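PDB 2EJQ: metallopeptidase family protein from Thermus thermophilus, which is of unknown function but probably acts as a zincin-like metallopeptidase, hydrolysing peptide bonds with the help of a bound metal ion. Local coordinates for residues A[94-97]-A[98-101]. The protein carries 1 engineered substitution. Sequence-based numbering, arbitrary orientation.
Sequences LHEL and RHHL
L97, a buried leucine whose branched apolar chain suits the side of the helix that faces strand 67-71, packs on I68 and lays CD1 4.2 Å from H100 CD2. H100 itself is held by Y49 and the carbonyl of R23, its two ring nitrogens both hydrogen-bonded. R98 N donates to L94 O at 3.0 Å, and its CB lies 3.2 Å from H95 O; from there the long chain leads away to an exposed guanidinium, as suits arginine at this outer position. H99 turns an edge of its imidazole toward the face of H95, one helical turn earlier, in a T-shaped pair with centroids 4.6 Å apart and planes at 65°. CG of H95 stands anti to the backbone N (chi1 -176°), which carries the ring along the helix toward H99. Two histidines and a glutamate so spaced on helix 85-105 match the HExxH signature of zincins, in which the histidines bind the metal and the glutamate serves catalysis; here no metal is bound to them, and the same roles can only be inferred. H99 ND1 donates to E96 OE1 at 2.8 Å, reaching the carboxylate from above its plane. This bond helps to set the imidazole's rotation, leaving its CE1–NE2 edge turned toward H95.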
loop_
_atom_site.group_PDB
_atom_site.type_symbol
_atom_site.label_atom_id
_atom_site.label_comp_id
_atom_site.label_asym_id
_atom_site.label_seq_id
_atom_site.Cartn_x
_atom_site.Cartn_y
_atom_site.Cartn_z
ATOM N N LEU A 94 4.198 -6.028 -0.212
ATOM C CA LEU A 94 5.387 -6.317 0.564
ATOM C C LEU A 94 6.412 -5.200 0.499
ATOM O O LEU A 94 7.186 -5.017 1.430
ATOM C CB LEU A 94 6.009 -7.634 0.105
ATOM C CG LEU A 94 5.078 -8.818 0.330
ATOM C CD1 LEU A 94 5.805 -10.092 -0.076
ATOM C CD2 LEU A 94 4.654 -8.891 1.784
ATOM N N HIS A 95 6.418 -4.447 -0.595
ATOM C CA HIS A 95 7.344 -3.335 -0.727
ATOM C C HIS A 95 6.916 -2.227 0.242
ATOM O O HIS A 95 7.753 -1.621 0.913
ATOM C CB HIS A 95 7.358 -2.801 -2.163
ATOM C CG HIS A 95 8.368 -1.720 -2.388
ATOM N ND1 HIS A 95 9.714 -1.899 -2.142
ATOM C CD2 HIS A 95 8.228 -0.439 -2.807
ATOM C CE1 HIS A 95 10.358 -0.772 -2.398
ATOM N NE2 HIS A 95 9.479 0.128 -2.802
ATOM N N GLU A 96 5.613 -1.964 0.323
ATOM C CA GLU A 96 5.140 -0.936 1.247
ATOM C C GLU A 96 5.263 -1.435 2.683
ATOM O O GLU A 96 5.488 -0.653 3.598
ATOM C CB GLU A 96 3.690 -0.543 0.952
ATOM C CG GLU A 96 3.460 0.067 -0.423
ATOM C CD GLU A 96 4.480 1.130 -0.784
ATOM O OE1 GLU A 96 4.919 1.871 0.111
ATOM O OE2 GLU A 96 4.834 1.235 -1.974
ATOM N N LEU A 97 5.122 -2.740 2.884
ATOM C CA LEU A 97 5.258 -3.284 4.224
ATOM C C LEU A 97 6.704 -3.034 4.667
ATOM O O LEU A 97 6.984 -2.817 5.844
ATOM C CB LEU A 97 4.909 -4.781 4.231
ATOM C CG LEU A 97 5.080 -5.519 5.565
ATOM C CD1 LEU A 97 4.356 -4.748 6.650
ATOM C CD2 LEU A 97 4.544 -6.954 5.468
ATOM N N ARG A 98 7.627 -3.047 3.708
ATOM C CA ARG A 98 9.028 -2.788 4.020
ATOM C C ARG A 98 9.167 -1.354 4.526
ATOM O O ARG A 98 9.919 -1.093 5.456
ATOM C CB ARG A 98 9.916 -2.988 2.792
ATOM C CG ARG A 98 11.380 -2.736 3.091
ATOM C CD ARG A 98 12.254 -2.834 1.863
ATOM N NE ARG A 98 12.976 -1.588 1.646
ATOM C CZ ARG A 98 13.814 -1.376 0.639
ATOM N NH1 ARG A 98 14.041 -2.335 -0.251
ATOM N NH2 ARG A 98 14.425 -0.204 0.519
ATOM N N HIS A 99 8.437 -0.424 3.912
ATOM C CA HIS A 99 8.479 0.965 4.347
ATOM C C HIS A 99 7.926 1.127 5.757
ATOM O O HIS A 99 8.372 1.988 6.505
ATOM C CB HIS A 99 7.680 1.833 3.379
ATOM C CG HIS A 99 8.305 1.939 2.025
ATOM N ND1 HIS A 99 7.591 2.267 0.892
ATOM C CD2 HIS A 99 9.589 1.771 1.625
ATOM C CE1 HIS A 99 8.407 2.297 -0.148
ATOM N NE2 HIS A 99 9.624 1.999 0.272
ATOM N N HIS A 100 6.947 0.298 6.103
ATOM C CA HIS A 100 6.331 0.335 7.422
ATOM C C HIS A 100 7.365 -0.053 8.466
ATOM O O HIS A 100 7.505 0.618 9.488
ATOM C CB HIS A 100 5.149 -0.642 7.500
ATOM C CG HIS A 100 4.615 -0.845 8.888
ATOM N ND1 HIS A 100 3.996 0.157 9.605
ATOM C CD2 HIS A 100 4.616 -1.934 9.692
ATOM C CE1 HIS A 100 3.642 -0.306 10.789
ATOM N NE2 HIS A 100 4.006 -1.572 10.869
ATOM N N LEU A 101 8.085 -1.141 8.201
ATOM C CA LEU A 101 9.093 -1.612 9.131
ATOM C C LEU A 101 10.186 -0.568 9.297
ATOM O O LEU A 101 10.642 -0.321 10.404
ATOM C CB LEU A 101 9.694 -2.948 8.663
ATOM C CG LEU A 101 8.749 -4.160 8.609
ATOM C CD1 LEU A 101 9.481 -5.366 8.055
ATOM C CD2 LEU A 101 8.240 -4.465 9.985
#